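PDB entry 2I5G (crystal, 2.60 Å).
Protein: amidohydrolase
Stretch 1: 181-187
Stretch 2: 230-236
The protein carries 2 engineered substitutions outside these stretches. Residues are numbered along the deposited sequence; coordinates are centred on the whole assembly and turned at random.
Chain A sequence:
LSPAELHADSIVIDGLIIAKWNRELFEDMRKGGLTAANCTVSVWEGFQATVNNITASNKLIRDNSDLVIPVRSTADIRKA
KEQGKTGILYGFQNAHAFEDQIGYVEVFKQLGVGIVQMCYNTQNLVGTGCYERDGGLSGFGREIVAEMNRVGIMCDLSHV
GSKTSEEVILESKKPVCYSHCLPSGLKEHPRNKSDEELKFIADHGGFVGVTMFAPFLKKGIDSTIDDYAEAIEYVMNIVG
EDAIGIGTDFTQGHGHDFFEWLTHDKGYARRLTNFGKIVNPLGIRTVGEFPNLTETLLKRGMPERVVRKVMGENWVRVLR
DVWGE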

# COMPACT_ATOMS: atom_id res chain seq x y z
N CYS A 181 0.13 16.49 -17.60
CA CYS A 181 -1.08 17.00 -16.96
C CYS A 181 -1.62 18.24 -17.67
O CYS A 181 -1.00 18.77 -18.59
CB CYS A 181 -0.79 17.35 -15.51
SG CYS A 181 0.33 18.74 -15.36
N LEU A 182 -2.78 18.69 -17.23
CA LEU A 182 -3.41 19.86 -17.81
C LEU A 182 -3.94 20.77 -16.72
O LEU A 182 -4.23 20.33 -15.62
CB LEU A 182 -4.54 19.43 -18.74
CG LEU A 182 -4.07 18.88 -20.08
CD1 LEU A 182 -5.25 18.33 -20.88
CD2 LEU A 182 -3.37 20.00 -20.84
N PRO A 183 -4.08 22.07 -17.03
CA PRO A 183 -4.57 23.07 -16.08
C PRO A 183 -6.05 22.94 -15.75
O PRO A 183 -6.89 22.87 -16.65
CB PRO A 183 -4.25 24.38 -16.78
CG PRO A 183 -4.53 24.03 -18.20
CD PRO A 183 -3.86 22.69 -18.35
N SER A 184 -6.38 22.91 -14.47
CA SER A 184 -7.77 22.82 -14.05
C SER A 184 -8.44 24.18 -14.23
O SER A 184 -9.64 24.33 -14.04
CB SER A 184 -7.86 22.36 -12.60
OG SER A 184 -7.10 23.19 -11.76
N GLY A 185 -7.64 25.17 -14.61
CA GLY A 185 -8.15 26.51 -14.85
C GLY A 185 -8.84 26.55 -16.20
O GLY A 185 -9.36 27.58 -16.62
N LEU A 186 -8.84 25.41 -16.89
CA LEU A 186 -9.49 25.31 -18.19
C LEU A 186 -10.53 24.19 -18.16
O LEU A 186 -11.54 24.26 -18.85
CB LEU A 186 -8.45 25.01 -19.28
CG LEU A 186 -7.35 26.05 -19.46
CD1 LEU A 186 -6.38 25.59 -20.53
CD2 LEU A 186 -7.97 27.38 -19.84
N LYS A 187 -10.28 23.18 -17.33
CA LYS A 187 -11.17 22.03 -17.16
C LYS A 187 -11.00 21.53 -15.72
O LYS A 187 -9.88 21.27 -15.28
CB LYS A 187 -10.76 20.92 -18.14
CG LYS A 187 -11.91 20.22 -18.85
CD LYS A 187 -12.78 19.41 -17.90
CE LYS A 187 -13.91 18.74 -18.66
NZ LYS A 187 -14.78 17.90 -17.79
N GLU A 230 -2.86 26.24 -26.74
CA GLU A 230 -3.52 27.15 -25.81
C GLU A 230 -3.22 26.75 -24.38
O GLU A 230 -2.85 27.58 -23.54
CB GLU A 230 -5.03 27.13 -26.05
CG GLU A 230 -5.84 27.88 -24.99
CD GLU A 230 -7.34 27.83 -25.26
OE1 GLU A 230 -8.11 28.29 -24.38
OE2 GLU A 230 -7.75 27.35 -26.33
N ALA A 231 -3.37 25.46 -24.09
CA ALA A 231 -3.11 24.96 -22.75
C ALA A 231 -1.63 25.07 -22.42
O ALA A 231 -1.26 25.37 -21.29
CB ALA A 231 -3.60 23.51 -22.62
N ILE A 232 -0.78 24.83 -23.41
CA ILE A 232 0.66 24.90 -23.21
C ILE A 232 1.10 26.33 -22.91
O ILE A 232 2.08 26.56 -22.20
CB ILE A 232 1.43 24.36 -24.43
CG1 ILE A 232 1.24 22.84 -24.52
CG2 ILE A 232 2.92 24.70 -24.34
CD1 ILE A 232 1.91 22.20 -25.67
N GLU A 233 0.37 27.29 -23.46
CA GLU A 233 0.70 28.69 -23.23
C GLU A 233 0.15 29.14 -21.87
O GLU A 233 0.77 29.96 -21.19
CB GLU A 233 0.13 29.54 -24.37
CG GLU A 233 0.68 29.10 -25.73
CD GLU A 233 -0.05 29.71 -26.93
OE1 GLU A 233 -1.30 29.74 -26.93
OE2 GLU A 233 0.63 30.15 -27.88
N TYR A 234 -0.99 28.59 -21.48
CA TYR A 234 -1.61 28.92 -20.20
C TYR A 234 -0.65 28.50 -19.10
O TYR A 234 -0.39 29.25 -18.16
CB TYR A 234 -2.93 28.16 -20.03
CG TYR A 234 -3.65 28.40 -18.71
CD1 TYR A 234 -4.56 29.44 -18.57
CD2 TYR A 234 -3.43 27.57 -17.62
CE1 TYR A 234 -5.23 29.66 -17.35
CE2 TYR A 234 -4.09 27.78 -16.40
CZ TYR A 234 -4.99 28.83 -16.27
OH TYR A 234 -5.65 29.02 -15.07
N VAL A 235 -0.10 27.29 -19.23
CA VAL A 235 0.82 26.75 -18.23
C VAL A 235 2.13 27.52 -18.21
O VAL A 235 2.67 27.81 -17.15
CB VAL A 235 1.13 25.24 -18.49
CG1 VAL A 235 2.25 24.76 -17.57
CG2 VAL A 235 -0.11 24.40 -18.25
N MSE A 236 2.65 27.84 -19.39
CA MSE A 236 3.90 28.58 -19.46
C MSE A 236 3.73 29.97 -18.86
O MSE A 236 4.71 30.61 -18.47
CB MSE A 236 4.37 28.69 -20.90
CG MSE A 236 5.73 29.36 -21.03
SE MSE A 236 6.44 29.32 -22.82
CE MSE A 236 5.53 30.88 -23.51
O HOH W 1 -8.90 29.85 -15.22

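How does the loop first meet the helix? Cys 181 stays out of reach, and the contact begins with Leu 182. The CA-to-CB bond of Leu 182 points sideways to the helix, yet the end of its side chain comes nearer: with chi1 in m and chi2 in t, CD2 lies 3.9 Å from CB of Ala 231. The small methyl of Ala 231 points toward the loop, so the two aliphatic groups meet at ordinary van der Waals distance.

What does Pro 183 add? CA of Pro 183 and CA of Val 235, 6.9 Å apart, are the nearest CA pair across the stretches, and the CA-to-CB bond of the proline points toward the helix. Three helix residues touch it. CB of Pro 183 lies 3.4 Å from CD2 of Tyr 234, a snug apolar contact that reaches the aromatic ring obliquely. On the same proline, CD lies 4.1 Å from CG2 of Val 235 and, more loosely, 4.4 Å from CB of Ala 231. Ala 231, Tyr 234 and Val 235 are spaced by three and four along the sequence, so one side of the helix presents all three to the loop.

Why does the chain come so close to the tyrosine hydroxyl at Gly 185? Ser 184 points away and makes no contact, but CA of Gly 185 sits 3.5 Å from OH of Tyr 234. The absence of a side chain matters here, because an ideally placed CB on Gly 185 would fall 2.0 Å from Tyr 234 OH, a clash. A water also links the pair, donating to Gly 185 O at 2.7 Å and, in a weak bond, to Tyr 234 OH at 3.4 Å. No direct hydrogen bond crosses between the stretches, so this water provides a polar link in an otherwise largely apolar contact.

How does Leu 186 complete the packing? Its CA-to-CB bond points toward the helix, and the side chain, in the m, t rotamer, spans two residues one helical turn apart. CD1 of Leu 186 approaches Ala 231, 4.0 Å from its CA and 4.1 Å from its CB, while CD2 of Leu 186 lies over one face of the Tyr 234 ring, 4.2 Å from CD1 of that tyrosine. Leu 186 and Tyr 234 are the most extensively covered residues of their respective stretches. Beyond them, Lys 187 is out of reach of the helix, and the contact ends.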